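Local coordinates for nitrilotriacetate monooxygenase (Burkholderia pseudomallei, PDB 3SDO), which probably acts as an FMN-dependent monooxygenase of the NtaA/SnaA/DszA family, inserting oxygen into an organic substrate such as nitrilotriacetate, at residues A246-F249 and Y250-V253; E381-R384 and W385-G389. One frame throughout, in Å; residues are numbered along the deposited sequence.

Contact 1: residues A246-F249 and Y250-V253; sequences ARVF and YRRV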
ATOM      1  N   ALA A 246      -6.912  21.907 -23.010  1.00 24.92           N
ATOM      2  CA  ALA A 246      -6.250  22.087 -21.709  1.00 23.94           C
ATOM      3  C   ALA A 246      -6.505  23.477 -21.156  1.00 24.07           C
ATOM      4  O   ALA A 246      -6.710  23.658 -19.962  1.00 24.21           O
ATOM      5  CB  ALA A 246      -4.766  21.842 -21.845  1.00 23.04           C
ATOM      6  N   ARG A 247      -6.513  24.464 -22.036  1.00 24.22           N
ATOM      7  CA  ARG A 247      -6.755  25.821 -21.619  1.00 24.59           C
ATOM      8  C   ARG A 247      -8.189  25.992 -21.103  1.00 24.18           C
ATOM      9  O   ARG A 247      -8.426  26.679 -20.112  1.00 22.43           O
ATOM     10  CB  ARG A 247      -6.499  26.731 -22.794  1.00 25.61           C
ATOM     11  CG  ARG A 247      -6.675  28.153 -22.507  1.00 29.54           C
ATOM     12  CD  ARG A 247      -6.282  28.936 -23.738  1.00 35.22           C
ATOM     13  NE  ARG A 247      -5.435  30.042 -23.377  1.00 39.70           N
ATOM     14  CZ  ARG A 247      -4.931  30.908 -24.247  1.00 42.06           C
ATOM     15  NH1 ARG A 247      -5.197  30.788 -25.556  1.00 44.15           N
ATOM     16  NH2 ARG A 247      -4.170  31.894 -23.797  1.00 41.51           N
ATOM     17  N   VAL A 248      -9.149  25.365 -21.772  1.00 23.92           N
ATOM     18  CA  VAL A 248     -10.542  25.406 -21.294  1.00 24.15           C
ATOM     19  C   VAL A 248     -10.643  24.695 -19.953  1.00 23.30           C
ATOM     20  O   VAL A 248     -11.238  25.218 -19.028  1.00 22.98           O
ATOM     21  CB  VAL A 248     -11.536  24.790 -22.299  1.00 24.34           C
ATOM     22  CG1 VAL A 248     -12.930  24.637 -21.655  1.00 24.92           C
ATOM     23  CG2 VAL A 248     -11.594  25.659 -23.588  1.00 26.42           C
ATOM     24  N   PHE A 249     -10.016  23.526 -19.843  1.00 23.13           N
ATOM     25  CA  PHE A 249     -10.023  22.770 -18.611  1.00 22.68           C
ATOM     26  C   PHE A 249      -9.427  23.585 -17.473  1.00 22.46           C
ATOM     27  O   PHE A 249     -10.022  23.672 -16.398  1.00 21.28           O
ATOM     28  CB  PHE A 249      -9.276  21.462 -18.796  1.00 22.44           C
ATOM     29  CG  PHE A 249      -9.300  20.578 -17.596  1.00 22.70           C
ATOM     30  CD1 PHE A 249     -10.469  19.929 -17.224  1.00 23.70           C
ATOM     31  CD2 PHE A 249      -8.162  20.387 -16.835  1.00 21.32           C
ATOM     32  CE1 PHE A 249     -10.497  19.099 -16.121  1.00 23.46           C
ATOM     33  CE2 PHE A 249      -8.191  19.562 -15.727  1.00 20.76           C
ATOM     34  CZ  PHE A 249      -9.359  18.921 -15.372  1.00 22.97           C
ATOM     35  N   TYR A 250      -8.274  24.208 -17.733  1.00 22.01           N
ATOM     36  CA  TYR A 250      -7.600  25.032 -16.735  1.00 21.59           C
ATOM     37  C   TYR A 250      -8.551  26.113 -16.211  1.00 22.05           C
ATOM     38  O   TYR A 250      -8.687  26.275 -15.005  1.00 21.46           O
ATOM     39  CB  TYR A 250      -6.327  25.648 -17.344  1.00 21.84           C
ATOM     40  CG  TYR A 250      -5.443  26.452 -16.403  1.00 21.25           C
ATOM     41  CD1 TYR A 250      -5.705  27.790 -16.137  1.00 21.22           C
ATOM     42  CD2 TYR A 250      -4.287  25.901 -15.879  1.00 20.46           C
ATOM     43  CE1 TYR A 250      -4.870  28.543 -15.291  1.00 22.61           C
ATOM     44  CE2 TYR A 250      -3.441  26.642 -15.053  1.00 22.82           C
ATOM     45  CZ  TYR A 250      -3.734  27.959 -14.761  1.00 21.29           C
ATOM     46  OH  TYR A 250      -2.896  28.675 -13.926  1.00 21.79           O
ATOM     47  N   ARG A 251      -9.212  26.829 -17.124  1.00 22.93           N
ATOM     48  CA  ARG A 251     -10.130  27.925 -16.777  1.00 23.66           C
ATOM     49  C   ARG A 251     -11.332  27.453 -15.976  1.00 22.99           C
ATOM     50  O   ARG A 251     -11.732  28.113 -15.025  1.00 22.48           O
ATOM     51  CB  ARG A 251     -10.606  28.677 -18.043  1.00 25.37           C
ATOM     52  CG  ARG A 251      -9.502  29.502 -18.717  1.00 29.95           C
ATOM     53  CD  ARG A 251     -10.020  30.610 -19.646  1.00 37.10           C
ATOM     54  NE  ARG A 251     -10.486  30.093 -20.930  1.00 41.54           N
ATOM     55  CZ  ARG A 251     -11.755  29.810 -21.239  1.00 44.89           C
ATOM     56  NH1 ARG A 251     -12.748  29.982 -20.357  1.00 47.74           N
ATOM     57  NH2 ARG A 251     -12.035  29.344 -22.451  1.00 43.82           N
ATOM     58  N   ARG A 252     -11.887  26.301 -16.345  1.00 22.55           N
ATOM     59  CA  ARG A 252     -13.046  25.746 -15.633  1.00 22.98           C
ATOM     60  C   ARG A 252     -12.706  25.298 -14.214  1.00 22.36           C
ATOM     61  O   ARG A 252     -13.484  25.544 -13.282  1.00 22.68           O
ATOM     62  CB  ARG A 252     -13.655  24.581 -16.431  1.00 22.86           C
ATOM     63  CG  ARG A 252     -14.190  24.992 -17.784  1.00 23.85           C
ATOM     64  CD  ARG A 252     -14.693  23.796 -18.574  1.00 23.46           C
ATOM     65  NE  ARG A 252     -15.910  23.236 -17.994  1.00 25.39           N
ATOM     66  CZ  ARG A 252     -16.397  22.034 -18.296  1.00 29.28           C
ATOM     67  NH1 ARG A 252     -15.748  21.237 -19.147  1.00 28.73           N
ATOM     68  NH2 ARG A 252     -17.527  21.615 -17.731  1.00 29.41           N
ATOM     69  N   VAL A 253     -11.545  24.653 -14.046  1.00 21.47           N
ATOM     70  CA  VAL A 253     -11.123  24.164 -12.727  1.00 20.42           C
ATOM     71  C   VAL A 253     -10.873  25.357 -11.791  1.00 21.13           C
ATOM     72  O   VAL A 253     -11.321  25.381 -10.632  1.00 21.30           O
ATOM     73  CB  VAL A 253      -9.858  23.294 -12.821  1.00 20.72           C
ATOM     74  CG1 VAL A 253      -9.224  23.103 -11.402  1.00 19.17           C
ATOM     75  CG2 VAL A 253     -10.188  21.951 -13.519  1.00 19.71           C
TER

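Contact 2: residues E381-R384 and W385-G389; sequences EMIR and WVDEG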
ATOM      1  N   GLU A 381       7.423  24.692 -26.092  1.00 17.78           N
ATOM      2  CA  GLU A 381       6.000  24.315 -26.083  1.00 18.29           C
ATOM      3  C   GLU A 381       5.479  24.203 -24.645  1.00 18.34           C
ATOM      4  O   GLU A 381       4.376  24.660 -24.345  1.00 18.94           O
ATOM      5  CB  GLU A 381       5.806  22.999 -26.842  1.00 18.95           C
ATOM      6  CG  GLU A 381       4.375  22.510 -26.921  1.00 18.44           C
ATOM      7  CD  GLU A 381       3.462  23.372 -27.790  1.00 18.75           C
ATOM      8  OE1 GLU A 381       3.924  24.359 -28.405  1.00 19.26           O
ATOM      9  OE2 GLU A 381       2.257  23.041 -27.858  1.00 18.04           O
ATOM     10  N   MET A 382       6.269  23.622 -23.755  1.00 18.84           N
ATOM     11  CA  MET A 382       5.905  23.589 -22.329  1.00 18.99           C
ATOM     12  C   MET A 382       5.752  24.992 -21.780  1.00 18.70           C
ATOM     13  O   MET A 382       4.804  25.270 -21.034  1.00 18.62           O
ATOM     14  CB  MET A 382       6.932  22.817 -21.483  1.00 18.55           C
ATOM     15  CG  MET A 382       6.992  21.325 -21.835  1.00 22.13           C
ATOM     16  SD  MET A 382       8.304  20.420 -20.965  1.00 26.47           S
ATOM     17  CE  MET A 382       8.197  18.894 -21.905  1.00 31.87           C
ATOM     18  N   ILE A 383       6.697  25.866 -22.127  1.00 18.62           N
ATOM     19  CA  ILE A 383       6.642  27.268 -21.704  1.00 18.03           C
ATOM     20  C   ILE A 383       5.388  27.919 -22.249  1.00 18.82           C
ATOM     21  O   ILE A 383       4.711  28.656 -21.545  1.00 18.55           O
ATOM     22  CB  ILE A 383       7.891  28.041 -22.140  1.00 18.49           C
ATOM     23  CG1 ILE A 383       9.080  27.646 -21.244  1.00 18.23           C
ATOM     24  CG2 ILE A 383       7.610  29.588 -22.162  1.00 17.65           C
ATOM     25  CD1 ILE A 383      10.493  27.986 -21.809  1.00 18.54           C
ATOM     26  N   ARG A 384       5.054  27.618 -23.496  1.00 19.42           N
ATOM     27  CA  ARG A 384       3.843  28.160 -24.103  1.00 19.41           C
ATOM     28  C   ARG A 384       2.591  27.757 -23.312  1.00 19.48           C
ATOM     29  O   ARG A 384       1.732  28.611 -23.020  1.00 19.18           O
ATOM     30  CB  ARG A 384       3.712  27.702 -25.558  1.00 19.92           C
ATOM     31  CG  ARG A 384       2.442  28.194 -26.237  1.00 20.77           C
ATOM     32  CD  ARG A 384       2.426  27.903 -27.720  1.00 22.66           C
ATOM     33  NE  ARG A 384       1.888  26.581 -27.982  1.00 22.64           N
ATOM     34  CZ  ARG A 384       0.617  26.298 -28.255  1.00 23.37           C
ATOM     35  NH1 ARG A 384      -0.302  27.256 -28.290  1.00 24.64           N
ATOM     36  NH2 ARG A 384       0.258  25.030 -28.490  1.00 21.97           N
ATOM     37  N   TRP A 385       2.487  26.470 -22.962  1.00 19.18           N
ATOM     38  CA  TRP A 385       1.320  25.985 -22.204  1.00 19.65           C
ATOM     39  C   TRP A 385       1.184  26.709 -20.862  1.00 19.90           C
ATOM     40  O   TRP A 385       0.082  27.044 -20.441  1.00 20.31           O
ATOM     41  CB  TRP A 385       1.401  24.468 -21.955  1.00 19.86           C
ATOM     42  CG  TRP A 385       1.000  23.639 -23.145  1.00 17.81           C
ATOM     43  CD1 TRP A 385       1.441  23.787 -24.423  1.00 19.58           C
ATOM     44  CD2 TRP A 385       0.081  22.544 -23.163  1.00 18.96           C
ATOM     45  NE1 TRP A 385       0.856  22.865 -25.243  1.00 19.36           N
ATOM     46  CE2 TRP A 385       0.006  22.086 -24.499  1.00 20.10           C
ATOM     47  CE3 TRP A 385      -0.681  21.893 -22.183  1.00 21.09           C
ATOM     48  CZ2 TRP A 385      -0.792  21.007 -24.879  1.00 20.81           C
ATOM     49  CZ3 TRP A 385      -1.489  20.822 -22.568  1.00 20.41           C
ATOM     50  CH2 TRP A 385      -1.528  20.386 -23.907  1.00 20.40           C
ATOM     51  N   VAL A 386       2.305  26.968 -20.216  1.00 20.12           N
ATOM     52  CA  VAL A 386       2.314  27.656 -18.909  1.00 20.83           C
ATOM     53  C   VAL A 386       2.052  29.166 -19.072  1.00 21.33           C
ATOM     54  O   VAL A 386       1.189  29.716 -18.387  1.00 21.43           O
ATOM     55  CB  VAL A 386       3.617  27.366 -18.139  1.00 20.39           C
ATOM     56  CG1 VAL A 386       3.726  28.223 -16.864  1.00 18.97           C
ATOM     57  CG2 VAL A 386       3.655  25.880 -17.765  1.00 21.03           C
ATOM     58  N   ASP A 387       2.735  29.812 -20.014  1.00 21.81           N
ATOM     59  CA  ASP A 387       2.507  31.241 -20.290  1.00 22.84           C
ATOM     60  C   ASP A 387       1.049  31.542 -20.610  1.00 23.02           C
ATOM     61  O   ASP A 387       0.526  32.576 -20.200  1.00 22.11           O
ATOM     62  CB  ASP A 387       3.302  31.714 -21.510  1.00 24.01           C
ATOM     63  CG  ASP A 387       4.755  31.991 -21.211  1.00 25.09           C
ATOM     64  OD1 ASP A 387       5.189  31.955 -20.039  1.00 26.30           O
ATOM     65  OD2 ASP A 387       5.452  32.264 -22.199  1.00 30.93           O
ATOM     66  N   GLU A 388       0.407  30.643 -21.362  1.00 22.42           N
ATOM     67  CA  GLU A 388      -0.896  30.944 -21.936  1.00 23.46           C
ATOM     68  C   GLU A 388      -2.043  30.367 -21.134  1.00 23.28           C
ATOM     69  O   GLU A 388      -3.191  30.420 -21.574  1.00 24.27           O
ATOM     70  CB  GLU A 388      -0.938  30.483 -23.407  1.00 23.29           C
ATOM     71  CG  GLU A 388       0.085  31.194 -24.296  1.00 25.28           C
ATOM     72  CD  GLU A 388      -0.037  32.719 -24.221  1.00 31.91           C
ATOM     73  OE1 GLU A 388      -1.172  33.185 -24.394  1.00 34.89           O
ATOM     74  OE2 GLU A 388       0.989  33.418 -24.005  1.00 35.61           O
ATOM     75  N   GLY A 389      -1.756  29.818 -19.962  1.00 22.82           N
ATOM     76  CA  GLY A 389      -2.821  29.386 -19.041  1.00 22.37           C
ATOM     77  C   GLY A 389      -3.418  28.016 -19.301  1.00 21.72           C
ATOM     78  O   GLY A 389      -4.614  27.819 -19.105  1.00 21.55           O
TER

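Contact 1: residues A246-F249 and Y250-V253
Phe249 and Val253, one helical turn apart, meet through a CH-pi contact: the methyl CG2 of Val253 lies over one face of the Phe249 ring, 3.8 Å from its centroid and 16° off the ring normal. It is displaced toward the far rim, so the closest ring atom is CZ, 3.6 Å from CG2. Beneath this pair, Val253 N donates to Phe249 O at 3.0 Å, one of four successive backbone bonds that hold the turn.

The side chain of Arg252 can be followed outward along Val248. Its CB rests beside Val248 O, and CG comes closer, 3.2 Å from the same Val248 O. The chain then passes across the valine, with CD 3.6 Å from Val248 CG1. A bend at chi3 (70°) turns the remainder aside, and at the tip NH2 forms a salt bridge with Asp223, the first residue of helix 223-232. The aliphatic part of the arginine thus packs on its own helix while the charge is paired with a neighbouring element.

Arg251 approaches the other branch of Val248, its NH2 3.9 Å from CG2. The CG of Arg251 lies 3.3 Å from Arg247 O, the acceptor of its own backbone N-H. Tyr250 has CG anti to its backbone N (chi1 -175°), which directs the ring away from this turn, and its hydroxyl is hydrogen-bonded to Asp392.

Phe249 and Val253 also pack on Val236, and Val253 on Val269, so this is the sheet-facing side of a helix in a beta-alpha-beta crossover. The unit, strand 235-238, helix 243-259 and strand 268-277, belongs to the TIM barrel of the luciferase-like monooxygenases; Phe249 comes within about 5 Å, side chain to side chain, of Ser221, a predicted FMN-binding residue.

Contact 2: residues E381-R384 and W385-G389
Glu381 OE2 is gripped by two donors, Trp385 NE1 at 3.0 Å and Arg384 NH2 at 2.9 Å, both arriving from the same face of the carboxylate. The indole N-H comes from well above that plane, 49° out of it, whereas the carboxylate oxygen lies at the indole edge, close to the ring plane. Arg384 NH2 uses the syn side of OE2, and NE of the same guanidinium reaches Glu381 OE1 at 3.0 Å, a side-on salt bridge with one nitrogen to each oxygen. A bend in the glutamate at chi2 (69°) brings its carboxylate round to the N-H edge of the indole. Together the three bonds should limit rotation of the carboxylate and probably stabilise its negative charge.

Farther along, Ile383 CG2 and Asp387 OD2 lie side by side, 3.4 Å apart, while Asp387 OD1 is hydrogen-bonded to Tyr421 OH. The helix closes in a Schellman motif with Gly389, at positive phi, as the C' residue.

Trp385 packs edge-to-face on Phe243 and Phe371 and touches Pro271 and Phe394, setting the end of helix 375-387 against strands 268-277 and 393-396 and beside helix 243-259.

In the fold
Contact 1 comes first along the chain, on helix 243-259, and contact 2 follows on helix 375-387; their centres lie about 13 Å apart, on the same side of the chain's centre. The two helices are neighbours on the outside of the barrel, and both pack on strand 268-277. They touch directly: Ala246 CB is 3.5 Å from Trp385 CZ3, and Arg247 NH2 makes a long, weak ion pair with Glu388 OE1. Contact 1 approaches the predicted FMN site, whereas contact 2 lies away from it. Segments distant in sequence thus meet within one TIM-barrel domain, where the end of helix 375-387 lies against helix 243-259.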